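Local coordinates for Alpha/beta hydrolase fold protein (Ochrobactrum, PDB 4G9E) that opens the lactone ring of N-acyl homoserine lactones, bacterial quorum-sensing signals, as an alpha/beta hydrolase, here holding the ring-opened product N-butanoyl-L-homoserine, at residues R53-D58 against E86-L91; E110-Y115 against A205-P210; G120-G125 against A256-Y261; V213-D218 against D225-V230; T66-I69 against R73-S76. One frame throughout, in Å; residues are numbered along the deposited sequence. Where two conformers were deposited one is given.

Interaction 1 of 5, residues R53-D58 against E86-L91; sequences RVIAPD and EVMQQL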
# COMPACT_ATOMS: atom_id res chain seq x y z
N ARG A 53 -8.24 14.36 4.63
CA ARG A 53 -8.75 13.31 5.50
C ARG A 53 -8.01 12.01 5.20
O ARG A 53 -8.35 11.28 4.27
CB ARG A 53 -10.26 13.14 5.29
CG ARG A 53 -10.88 12.09 6.19
CD ARG A 53 -12.37 12.03 5.94
NE ARG A 53 -13.06 11.10 6.82
CZ ARG A 53 -14.38 10.98 6.86
NH1 ARG A 53 -15.13 11.73 6.07
NH2 ARG A 53 -14.95 10.11 7.69
N VAL A 54 -6.96 11.75 5.97
CA VAL A 54 -6.15 10.56 5.77
C VAL A 54 -6.76 9.39 6.53
O VAL A 54 -7.06 9.50 7.72
CB VAL A 54 -4.70 10.79 6.25
CG1 VAL A 54 -3.89 9.51 6.18
CG2 VAL A 54 -4.05 11.90 5.42
N ILE A 55 -6.97 8.28 5.82
CA ILE A 55 -7.59 7.08 6.36
C ILE A 55 -6.59 5.95 6.23
O ILE A 55 -6.18 5.63 5.12
CB ILE A 55 -8.86 6.75 5.57
CG1 ILE A 55 -9.83 7.94 5.59
CG2 ILE A 55 -9.51 5.48 6.11
CD1 ILE A 55 -10.92 7.89 4.55
N ALA A 56 -6.18 5.38 7.36
CA ALA A 56 -5.11 4.37 7.38
C ALA A 56 -5.57 3.15 8.16
O ALA A 56 -5.37 3.07 9.37
CB ALA A 56 -3.83 4.94 7.98
N PRO A 57 -6.23 2.20 7.48
CA PRO A 57 -6.72 1.00 8.16
C PRO A 57 -5.64 -0.05 8.34
O PRO A 57 -4.53 0.08 7.82
CB PRO A 57 -7.78 0.44 7.20
CG PRO A 57 -7.94 1.43 6.11
CD PRO A 57 -6.68 2.26 6.08
N ASP A 58 -5.97 -1.08 9.10
CA ASP A 58 -5.14 -2.27 9.17
C ASP A 58 -5.82 -3.39 8.38
O ASP A 58 -7.00 -3.68 8.58
CB ASP A 58 -4.94 -2.71 10.62
CG ASP A 58 -4.11 -1.73 11.42
OD1 ASP A 58 -3.33 -0.97 10.81
OD2 ASP A 58 -4.22 -1.70 12.67
N GLU A 86 -14.99 -2.58 0.93
CA GLU A 86 -16.04 -2.69 1.93
C GLU A 86 -15.86 -1.65 3.05
O GLU A 86 -16.82 -1.04 3.52
CB GLU A 86 -16.11 -4.11 2.50
CG GLU A 86 -17.17 -4.30 3.57
CD GLU A 86 -17.28 -5.73 4.08
OE1 GLU A 86 -16.55 -6.60 3.58
OE2 GLU A 86 -18.10 -5.97 4.98
N VAL A 87 -14.62 -1.46 3.48
CA VAL A 87 -14.32 -0.43 4.47
C VAL A 87 -14.77 0.94 3.96
O VAL A 87 -15.45 1.69 4.67
CB VAL A 87 -12.82 -0.42 4.84
CG1 VAL A 87 -12.42 0.88 5.53
CG2 VAL A 87 -12.49 -1.64 5.70
N MET A 88 -14.39 1.27 2.73
CA MET A 88 -14.75 2.58 2.18
C MET A 88 -16.27 2.73 2.03
O MET A 88 -16.81 3.82 2.22
CB MET A 88 -14.01 2.85 0.87
CG MET A 88 -12.49 2.88 1.01
SD MET A 88 -11.86 4.01 2.27
CE MET A 88 -12.10 5.57 1.43
N GLN A 89 -16.96 1.62 1.68
CA GLN A 89 -18.42 1.60 1.63
C GLN A 89 -18.98 1.95 3.01
O GLN A 89 -19.91 2.78 3.12
CB GLN A 89 -18.90 0.21 1.17
CG GLN A 89 -20.39 0.10 0.91
CD GLN A 89 -20.75 0.90 -0.34
OE1 GLN A 89 -21.69 1.71 -0.33
NE2 GLN A 89 -20.01 0.65 -1.44
N GLN A 90 -18.51 1.30 4.05
CA GLN A 90 -19.00 1.56 5.40
C GLN A 90 -18.70 3.00 5.84
O GLN A 90 -19.50 3.64 6.52
CB GLN A 90 -18.42 0.56 6.41
CG GLN A 90 -18.99 -0.85 6.27
CD GLN A 90 -18.74 -1.70 7.50
OE1 GLN A 90 -18.40 -1.19 8.57
NE2 GLN A 90 -18.91 -3.01 7.36
N LEU A 91 -17.54 3.50 5.44
CA LEU A 91 -17.16 4.87 5.77
C LEU A 91 -17.91 5.89 4.91
O LEU A 91 -17.86 7.09 5.19
CB LEU A 91 -15.65 5.07 5.59
CG LEU A 91 -14.72 4.27 6.50
CD1 LEU A 91 -13.27 4.63 6.19
CD2 LEU A 91 -15.04 4.52 7.96
O HOH W 1 -17.22 8.12 7.79
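Ile55, on strand 52-57, meets the helix 77-91 with both arms of its branched side chain, and each arm finds a different partner. Its CG2 methyl lies tip to tip with Leu91, 3.9 Å from Leu91 CD1, while the longer arm ends with CD1 4.1 Å from Met88 CE. With CG1 beside the backbone N (chi1 -57°) and CG2 beside the carbonyl carbon, the two arms diverge toward two residues about one helical turn apart, Met88 and Leu91. Met88 gets there by a bend at chi2 and again at chi3, which swings its terminal methyl back to the strand. This apolar part is the closely packed side: Ile93 packs on both Ile55 and Met88, and Val17 of the adjacent strand touches Ile55. At the Arg53 end the contact is looser and wet. The extended Arg53 side chain makes no direct contact with 86-91, and a water spans the gap, donating to Leu91 O over 2.9 Å and receiving a weak bond from Arg53 NH2. Glu19 forms a salt bridge with Arg53 NE, giving the guanidinium a second anchor. Strand, sheet face and covering helix together form the layered helix-on-sheet packing of the alpha/beta hydrolase fold.

Interaction 2 of 5, residues E110-Y115 against A205-P210; sequences EMIARY and AEAQLP
The closest pair of CA atoms is Ile112 CA and Ala207 CA, 7.7 Å apart, where the C-terminal part of the helix 103-111 region passes the residues that follow helix 200-206. Ile112 bridges this gap with a single atom: its CD1 lies 4.2 Å from Ala207 CB and 4.0 Å from Leu209 CD2. An extended CG1 arm, with chi2 at 171°, carries that methyl out to both partners. Leu209 meets it at a slant rather than end on; its CG sits between the backbone N and the carbonyl carbon (chi1 89°), an uncommon setting that turns CD2 to the isoleucine. In the alpha/beta hydrolase fold, helix 103-111 follows the presumed nucleophile elbow, so this contact joins the C-terminal region of that helix to the connection entering strand 211-216 of the central sheet. Behind Ile112, Arg114 turns back on its own segment. Its NH1 donates to Glu110 O over 2.8 Å, with the oxygen lying in the guanidinium plane but the donor standing above the carbonyl plane, and the N-H...O angle is a bent 144°. Arg114 NE pairs with Asp82 in a salt bridge, tying the same guanidinium to helix 77-91, while Met118 packs against Leu209.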
# COMPACT_ATOMS: atom_id res chain seq x y z
N GLU A 110 -5.65 -3.72 -7.64
CA GLU A 110 -6.85 -4.55 -7.66
C GLU A 110 -8.11 -3.76 -7.28
O GLU A 110 -9.21 -4.16 -7.63
CB GLU A 110 -6.67 -5.80 -6.80
CG GLU A 110 -5.49 -6.70 -7.22
CD GLU A 110 -5.65 -7.33 -8.60
OE1 GLU A 110 -6.79 -7.45 -9.08
OE2 GLU A 110 -4.62 -7.69 -9.20
N MET A 111 -7.95 -2.63 -6.59
CA MET A 111 -9.10 -1.79 -6.26
C MET A 111 -9.62 -0.99 -7.45
O MET A 111 -10.74 -0.51 -7.41
CB MET A 111 -8.81 -0.84 -5.10
CG MET A 111 -8.76 -1.51 -3.76
SD MET A 111 -8.48 -0.34 -2.41
CE MET A 111 -10.04 0.52 -2.33
N ILE A 112 -8.81 -0.82 -8.49
CA ILE A 112 -9.24 0.01 -9.61
C ILE A 112 -10.58 -0.47 -10.16
O ILE A 112 -11.48 0.33 -10.41
CB ILE A 112 -8.15 0.10 -10.70
CG1 ILE A 112 -6.92 0.85 -10.17
CG2 ILE A 112 -8.70 0.77 -11.96
CD1 ILE A 112 -5.73 0.81 -11.10
N ALA A 113 -10.73 -1.78 -10.31
CA ALA A 113 -11.97 -2.34 -10.85
C ALA A 113 -13.13 -2.29 -9.87
O ALA A 113 -14.29 -2.32 -10.27
CB ALA A 113 -11.73 -3.76 -11.29
N ARG A 114 -12.82 -2.25 -8.58
CA ARG A 114 -13.81 -2.38 -7.52
C ARG A 114 -14.29 -1.05 -6.95
O ARG A 114 -15.33 -1.00 -6.30
CB ARG A 114 -13.22 -3.21 -6.38
CG ARG A 114 -12.92 -4.65 -6.78
CD ARG A 114 -12.17 -5.39 -5.67
NE ARG A 114 -12.15 -6.82 -5.96
CZ ARG A 114 -11.28 -7.42 -6.77
NH1 ARG A 114 -10.31 -6.73 -7.35
NH2 ARG A 114 -11.39 -8.72 -7.00
N TYR A 115 -13.51 0.01 -7.19
CA TYR A 115 -13.68 1.30 -6.55
C TYR A 115 -13.61 2.35 -7.65
O TYR A 115 -12.61 3.06 -7.79
CB TYR A 115 -12.58 1.47 -5.50
CG TYR A 115 -12.75 2.63 -4.54
CD1 TYR A 115 -13.79 2.66 -3.62
CD2 TYR A 115 -11.85 3.69 -4.54
CE1 TYR A 115 -13.94 3.72 -2.73
CE2 TYR A 115 -12.00 4.76 -3.65
CZ TYR A 115 -13.04 4.76 -2.76
OH TYR A 115 -13.17 5.82 -1.88
N ALA A 205 -1.81 -0.69 -17.47
CA ALA A 205 -1.66 -0.24 -18.85
C ALA A 205 -2.96 0.36 -19.38
O ALA A 205 -2.94 1.31 -20.17
CB ALA A 205 -1.20 -1.39 -19.75
N GLU A 206 -4.08 -0.20 -18.95
CA GLU A 206 -5.38 0.13 -19.50
C GLU A 206 -6.17 1.12 -18.63
O GLU A 206 -7.16 1.70 -19.08
CB GLU A 206 -6.17 -1.16 -19.75
CG GLU A 206 -5.48 -2.04 -20.79
CD GLU A 206 -5.95 -3.49 -20.81
OE1 GLU A 206 -6.99 -3.82 -20.21
OE2 GLU A 206 -5.25 -4.32 -21.43
N ALA A 207 -5.71 1.33 -17.40
CA ALA A 207 -6.41 2.21 -16.47
C ALA A 207 -6.32 3.67 -16.90
O ALA A 207 -5.25 4.16 -17.27
CB ALA A 207 -5.85 2.04 -15.07
N GLN A 208 -7.45 4.36 -16.84
CA GLN A 208 -7.51 5.77 -17.27
C GLN A 208 -7.20 6.77 -16.14
O GLN A 208 -6.84 7.91 -16.39
CB GLN A 208 -8.90 6.09 -17.83
CG GLN A 208 -9.31 5.15 -18.95
CD GLN A 208 -8.39 5.35 -20.05
OE1 GLN A 208 -7.39 4.66 -20.22
NE2 GLN A 208 -8.63 6.40 -20.77
N LEU A 209 -7.40 6.35 -14.89
CA LEU A 209 -7.16 7.27 -13.78
C LEU A 209 -5.67 7.57 -13.65
O LEU A 209 -4.83 6.80 -14.10
CB LEU A 209 -7.73 6.73 -12.46
CG LEU A 209 -6.83 5.85 -11.58
CD1 LEU A 209 -7.48 5.57 -10.24
CD2 LEU A 209 -6.47 4.56 -12.30
N PRO A 210 -5.34 8.71 -13.04
CA PRO A 210 -3.92 9.00 -12.83
C PRO A 210 -3.29 7.98 -11.90
O PRO A 210 -3.81 7.71 -10.82
CB PRO A 210 -3.93 10.38 -12.16
CG PRO A 210 -5.26 10.96 -12.49
CD PRO A 210 -6.20 9.80 -12.55

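Interaction 3 of 5, residues G120-G125 against A256-Y261; sequences GLMITG and AEFDAY
A sulfur beside an aromatic ring is the distinctive feature here: Met122 SD lies 5.1 Å from the centroid of the Phe258 ring, a Met-aromatic contact in which the sulfur stands obliquely, 49° off the ring normal. The nearest ring atom is Phe258 CE1, 4.3 Å from Met122 SD. The methionine runs out extended through chi1 and chi2, then bends at chi3 (-74°), which carries CE past the phenylalanine to Tyr261. There the methyl rests 3.8 Å from Tyr261 O and also approaches the CB of that tyrosine, whose ring leads away toward His241. Strand 120-124 thus packs against helix 255-270, a layer of helix on the central sheet of the alpha/beta hydrolase fold, with segment directions 154° apart and therefore nearly antiparallel. The Phe258 ring turns an edge to Thr124: OG1 lies near the ring plane, 3.9 Å from Phe258 CE1, beside the C-H edge of the ring. This hydroxyl makes its hydrogen bond to Val214 O in the neighbouring strand, which satisfies a buried polar atom. Phe99 also meets the Phe258 ring, edge to face.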
# COMPACT_ATOMS: atom_id res chain seq x y z
N GLY A 120 -7.35 8.84 -7.95
CA GLY A 120 -5.99 8.61 -8.38
C GLY A 120 -5.41 7.50 -7.52
O GLY A 120 -5.94 7.23 -6.44
N LEU A 121 -4.34 6.88 -8.00
CA LEU A 121 -3.63 5.85 -7.25
C LEU A 121 -2.15 6.15 -7.28
O LEU A 121 -1.58 6.31 -8.36
CB LEU A 121 -3.87 4.49 -7.91
CG LEU A 121 -3.04 3.31 -7.37
CD1 LEU A 121 -3.41 3.01 -5.94
CD2 LEU A 121 -3.27 2.08 -8.24
N MET A 122 -1.52 6.25 -6.10
CA MET A 122 -0.06 6.35 -6.02
C MET A 122 0.46 5.04 -5.45
O MET A 122 -0.05 4.56 -4.43
CB MET A 122 0.38 7.52 -5.14
CG MET A 122 1.90 7.60 -4.98
SD MET A 122 2.48 8.98 -3.98
CE MET A 122 2.23 10.32 -5.14
N ILE A 123 1.47 4.48 -6.10
CA ILE A 123 2.08 3.23 -5.66
C ILE A 123 3.57 3.42 -5.38
O ILE A 123 4.31 3.99 -6.20
CB ILE A 123 1.82 2.07 -6.65
CG1 ILE A 123 2.35 2.40 -8.06
CG2 ILE A 123 0.33 1.74 -6.69
CD1 ILE A 123 2.26 1.23 -9.04
N THR A 124 3.98 2.93 -4.22
CA THR A 124 5.35 3.05 -3.74
C THR A 124 5.78 1.68 -3.26
O THR A 124 5.09 1.05 -2.45
CB THR A 124 5.41 4.05 -2.57
OG1 THR A 124 5.17 5.37 -3.06
CG2 THR A 124 6.76 4.00 -1.84
N GLY A 125 6.92 1.21 -3.75
CA GLY A 125 7.40 -0.12 -3.39
C GLY A 125 6.68 -1.24 -4.12
O GLY A 125 6.70 -2.38 -3.67
N ALA A 256 9.51 14.69 4.14
CA ALA A 256 9.29 15.96 3.47
C ALA A 256 9.31 15.80 1.95
O ALA A 256 8.45 16.36 1.26
CB ALA A 256 10.31 16.98 3.91
N GLU A 257 10.28 15.06 1.43
CA GLU A 257 10.36 14.86 -0.01
C GLU A 257 9.21 14.01 -0.53
O GLU A 257 8.61 14.31 -1.57
CB GLU A 257 11.70 14.25 -0.41
CG GLU A 257 11.90 14.21 -1.91
CD GLU A 257 13.35 14.03 -2.31
OE1 GLU A 257 13.60 13.72 -3.49
OE2 GLU A 257 14.24 14.21 -1.45
N PHE A 258 8.89 12.94 0.19
CA PHE A 258 7.76 12.11 -0.19
C PHE A 258 6.46 12.91 -0.16
O PHE A 258 5.64 12.83 -1.08
CB PHE A 258 7.65 10.90 0.74
CG PHE A 258 6.40 10.10 0.51
CD1 PHE A 258 6.33 9.14 -0.49
CD2 PHE A 258 5.26 10.36 1.25
CE1 PHE A 258 5.15 8.43 -0.71
CE2 PHE A 258 4.08 9.68 1.04
CZ PHE A 258 4.03 8.71 0.06
N ASP A 259 6.26 13.69 0.90
CA ASP A 259 5.04 14.46 1.07
C ASP A 259 4.87 15.49 -0.04
O ASP A 259 3.75 15.83 -0.38
CB ASP A 259 5.00 15.16 2.43
CG ASP A 259 4.72 14.22 3.59
OD1 ASP A 259 4.35 13.05 3.36
OD2 ASP A 259 4.85 14.68 4.74
N ALA A 260 5.97 16.01 -0.58
CA ALA A 260 5.87 16.93 -1.71
C ALA A 260 5.16 16.23 -2.88
O ALA A 260 4.26 16.80 -3.50
CB ALA A 260 7.25 17.43 -2.13
N TYR A 261 5.57 15.01 -3.19
CA TYR A 261 4.90 14.26 -4.24
C TYR A 261 3.45 13.94 -3.90
O TYR A 261 2.56 14.12 -4.72
CB TYR A 261 5.64 12.95 -4.53
CG TYR A 261 6.96 13.12 -5.24
CD1 TYR A 261 7.01 13.45 -6.59
CD2 TYR A 261 8.15 12.94 -4.56
CE1 TYR A 261 8.22 13.61 -7.24
CE2 TYR A 261 9.37 13.09 -5.21
CZ TYR A 261 9.39 13.42 -6.55
OH TYR A 261 10.59 13.58 -7.20

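Interaction 4 of 5, residues V213-D218 against D225-V230; sequences VVNGRD and DFVSKV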
# COMPACT_ATOMS: atom_id res chain seq x y z
N VAL A 213 3.83 7.01 -9.46
CA VAL A 213 4.80 6.01 -9.05
C VAL A 213 5.96 6.74 -8.39
O VAL A 213 6.60 7.58 -9.02
CB VAL A 213 5.31 5.20 -10.27
CG1 VAL A 213 6.35 4.18 -9.83
CG2 VAL A 213 4.16 4.52 -10.99
N VAL A 214 6.19 6.44 -7.11
CA VAL A 214 7.23 7.12 -6.33
C VAL A 214 7.98 6.07 -5.52
O VAL A 214 7.37 5.31 -4.77
CB VAL A 214 6.62 8.15 -5.36
CG1 VAL A 214 7.69 8.78 -4.49
CG2 VAL A 214 5.82 9.21 -6.11
N ASN A 215 9.30 6.02 -5.68
CA ASN A 215 10.12 5.02 -4.99
C ASN A 215 11.40 5.62 -4.44
O ASN A 215 11.90 6.62 -4.95
CB ASN A 215 10.51 3.87 -5.92
CG ASN A 215 9.36 2.92 -6.13
OD1 ASN A 215 9.04 2.13 -5.25
ND2 ASN A 215 8.72 3.01 -7.28
N GLY A 216 11.95 4.97 -3.42
CA GLY A 216 13.28 5.29 -2.95
C GLY A 216 14.35 4.73 -3.89
O GLY A 216 14.23 3.60 -4.37
N ARG A 217 15.40 5.51 -4.13
CA ARG A 217 16.46 5.11 -5.04
C ARG A 217 17.14 3.82 -4.59
O ARG A 217 17.59 3.02 -5.41
CB ARG A 217 17.50 6.23 -5.17
CG ARG A 217 18.70 5.87 -6.04
CD ARG A 217 19.50 7.11 -6.44
NE ARG A 217 18.74 7.97 -7.34
CZ ARG A 217 18.54 7.72 -8.63
NH1 ARG A 217 19.06 6.63 -9.18
NH2 ARG A 217 17.82 8.55 -9.37
N ASP A 218 17.22 3.62 -3.28
CA ASP A 218 17.92 2.48 -2.72
C ASP A 218 16.96 1.34 -2.39
O ASP A 218 17.22 0.52 -1.52
CB ASP A 218 18.72 2.92 -1.49
CG ASP A 218 19.69 4.03 -1.82
OD1 ASP A 218 20.31 3.96 -2.91
OD2 ASP A 218 19.81 4.98 -1.03
N ASP A 225 14.55 -0.18 -12.56
CA ASP A 225 14.68 -0.26 -14.02
C ASP A 225 13.43 -0.86 -14.64
O ASP A 225 12.95 -0.41 -15.68
CB ASP A 225 15.89 -1.11 -14.42
CG ASP A 225 17.21 -0.44 -14.13
OD1 ASP A 225 17.21 0.76 -13.80
OD2 ASP A 225 18.26 -1.11 -14.25
N PHE A 226 12.92 -1.91 -14.00
CA PHE A 226 11.71 -2.57 -14.48
C PHE A 226 10.53 -1.61 -14.37
O PHE A 226 9.76 -1.45 -15.31
CB PHE A 226 11.45 -3.83 -13.67
CG PHE A 226 10.22 -4.58 -14.11
CD1 PHE A 226 8.99 -4.29 -13.57
CD2 PHE A 226 10.32 -5.57 -15.07
CE1 PHE A 226 7.86 -4.98 -13.97
CE2 PHE A 226 9.19 -6.26 -15.48
CZ PHE A 226 7.96 -5.96 -14.93
N VAL A 227 10.39 -0.98 -13.21
CA VAL A 227 9.29 -0.06 -12.96
C VAL A 227 9.27 1.07 -13.99
O VAL A 227 8.21 1.48 -14.46
CB VAL A 227 9.37 0.49 -11.53
CG1 VAL A 227 8.43 1.68 -11.35
CG2 VAL A 227 9.05 -0.61 -10.53
N SER A 228 10.45 1.58 -14.34
CA SER A 228 10.55 2.69 -15.28
C SER A 228 10.16 2.29 -16.71
O SER A 228 10.05 3.14 -17.59
CB SER A 228 11.96 3.29 -15.27
OG SER A 228 12.87 2.43 -15.91
N LYS A 229 9.96 0.99 -16.93
CA LYS A 229 9.60 0.49 -18.25
C LYS A 229 8.16 0.01 -18.33
O LYS A 229 7.67 -0.35 -19.40
CB LYS A 229 10.56 -0.62 -18.68
CG LYS A 229 11.98 -0.15 -18.93
CD LYS A 229 12.91 -1.31 -19.26
CE LYS A 229 14.34 -0.83 -19.50
NZ LYS A 229 14.43 0.08 -20.67
N VAL A 230 7.47 -0.00 -17.19
CA VAL A 230 6.08 -0.44 -17.16
C VAL A 230 5.18 0.57 -17.89
O VAL A 230 5.34 1.78 -17.72
CB VAL A 230 5.58 -0.63 -15.72
CG1 VAL A 230 4.07 -0.84 -15.68
CG2 VAL A 230 6.32 -1.78 -15.05
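Val227 faces Val213 and Asn215 from the short helix 224-227. Two residues before it, Asp225, an exposed residue, contributes its backbone carbonyl, which receives a hydrogen bond from Ser228 OG over 2.9 Å; the hydroxyl stands above the carbonyl plane, 37° out of it. Phe226 turns to Val129, and its carbonyl accepts from Lys229 N. Val227 then makes the contact itself. Its CG1 comes 3.6 Å from Val213 CG1, a snug methyl-to-methyl approach in which the two side chains slide past each other in opposite directions. In both valines CG1 lies anti to the backbone N (chi1 167° in Val227, 178° in Val213), which brings the matching branches together. The same Val227 CG1 sits 4.3 Å from Asn215 ND2, while the other end of that amide, OD1, accepts from Gly125 N, just beyond the adjoining strand 120-124. From Val227 to Val230 the chain folds into a type I beta turn, closed by Val230 N bonding to Val227 O, and Ser228 and Lys229 occupy its corners. Val222 and Phe232 add to the apolar surroundings of the valine pair. The contact joins strand and helix within a beta-alpha-beta unit leading to strand 241-243. Chemically it is apolar, with no hydrogen bond between the two segments, and the Asn215 amide is probably fixed in its rotation by the bond from Gly125 N at the end of the neighbouring strand.

Interaction 5 of 5, residues T66-I69 against R73-S76; sequences TDAI and RSYS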
# COMPACT_ATOMS: atom_id res chain seq x y z
N THR A 66 -8.51 -7.81 13.49
CA THR A 66 -8.53 -9.23 13.81
C THR A 66 -7.96 -10.01 12.64
O THR A 66 -7.86 -9.50 11.52
CB THR A 66 -9.95 -9.76 14.11
OG1 THR A 66 -10.80 -9.58 12.98
CG2 THR A 66 -10.55 -9.04 15.32
N ASP A 67 -7.58 -11.25 12.90
CA ASP A 67 -7.32 -12.17 11.81
C ASP A 67 -8.59 -12.28 10.96
O ASP A 67 -9.69 -11.98 11.43
CB ASP A 67 -6.88 -13.53 12.33
CG ASP A 67 -5.49 -13.50 12.95
OD1 ASP A 67 -4.77 -12.49 12.78
OD2 ASP A 67 -5.12 -14.50 13.60
N ALA A 68 -8.43 -12.68 9.71
CA ALA A 68 -9.57 -12.84 8.82
C ALA A 68 -10.53 -13.90 9.33
O ALA A 68 -10.11 -14.96 9.81
CB ALA A 68 -9.10 -13.21 7.43
N ILE A 69 -11.83 -13.64 9.19
CA ILE A 69 -12.84 -14.66 9.44
C ILE A 69 -12.57 -15.87 8.55
O ILE A 69 -12.67 -17.02 8.99
CB ILE A 69 -14.25 -14.10 9.19
CG1 ILE A 69 -14.63 -13.10 10.29
CG2 ILE A 69 -15.28 -15.23 9.12
CD1 ILE A 69 -15.91 -12.34 10.01
N ARG A 73 -10.56 -16.43 1.77
CA ARG A 73 -11.19 -15.34 1.04
C ARG A 73 -10.35 -14.06 1.13
O ARG A 73 -10.21 -13.34 0.15
CB ARG A 73 -12.57 -15.06 1.62
CG ARG A 73 -13.28 -13.90 0.97
CD ARG A 73 -14.49 -13.48 1.78
NE ARG A 73 -15.14 -12.33 1.17
CZ ARG A 73 -15.75 -11.37 1.85
NH1 ARG A 73 -15.79 -11.42 3.18
NH2 ARG A 73 -16.31 -10.35 1.22
N SER A 74 -9.82 -13.79 2.31
CA SER A 74 -9.28 -12.46 2.60
C SER A 74 -7.81 -12.23 2.25
O SER A 74 -7.44 -11.12 1.85
CB SER A 74 -9.48 -12.13 4.07
OG SER A 74 -10.85 -12.11 4.41
N TYR A 75 -6.99 -13.25 2.44
CA TYR A 75 -5.54 -13.06 2.37
C TYR A 75 -5.03 -13.22 0.95
O TYR A 75 -4.42 -14.24 0.59
CB TYR A 75 -4.83 -14.02 3.31
CG TYR A 75 -5.10 -13.82 4.79
CD1 TYR A 75 -5.47 -12.58 5.31
CD2 TYR A 75 -4.92 -14.87 5.68
CE1 TYR A 75 -5.68 -12.41 6.67
CE2 TYR A 75 -5.12 -14.71 7.03
CZ TYR A 75 -5.49 -13.48 7.53
OH TYR A 75 -5.70 -13.29 8.88
N SER A 76 -5.30 -12.22 0.13
CA SER A 76 -4.82 -12.17 -1.24
C SER A 76 -4.92 -10.73 -1.69
O SER A 76 -5.68 -9.95 -1.11
CB SER A 76 -5.65 -13.06 -2.17
OG SER A 76 -6.95 -12.53 -2.34
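Tyr75 and Ala68 meet end to backbone: the phenolic oxygen accepts the Ala68 N-H over 2.9 Å in an almost straight bond, 175° at the hydrogen. The ring reaches across to the alanine with CG anti to the carbonyl carbon and beside the backbone N (chi1 -65°), which brings CE1 within 3.6 Å of Ala68 CB; the methyl approaches the ring obliquely. Against Asp67 the tyrosine crosses at a slant, ring and carboxylate planes 80° apart, with Tyr75 OH 3.7 Å from Asp67 CB. The Asp67 carboxylate is engaged elsewhere, in a salt bridge to Arg179, and Tyr75 OH has a second partner in Asp181, so the hydroxyl links three parts of the chain. Replacing Tyr75 with a phenylalanine would probably leave the Ala68 N-H without its acceptor and Asp181 without this partner. In the alpha/beta hydrolase fold this is the loop between strand 52-57 and helix 77-91, folded back on itself around the short helix 71-74. Tyr75 is the centre of an inverse gamma turn, and Ser76 behind it N-caps the next helix through a bond to Gly79 N. Ser74 CB comes within 3.5 Å of Ala68 CB, from a direction roughly at right angles to that of Tyr75 CE1.

Interactions 1, 3 and 4 pack helices on one mixed sheet, through strands 52-57, 120-124 and 211-216, the last two being neighbours. Interactions 3 and 4, centres 12 Å apart, are joined by hydrogen bonds from Gly125 N to Asn215 OD1 and from Thr124 OG1 to Val214 O; interaction 4 is nested inside interaction 3. Interaction 2 joins two connections, alternates with interaction 3 in sequence and touches it at Pro210 and Leu121, and interaction 1 through Met88 and Tyr115. Interaction 5, nested inside interaction 1, shapes the loop before helix 77-91; its centre lies about 30 Å from that of interaction 4. The presumed Ser-His-Glu triad sits on loops following the strands.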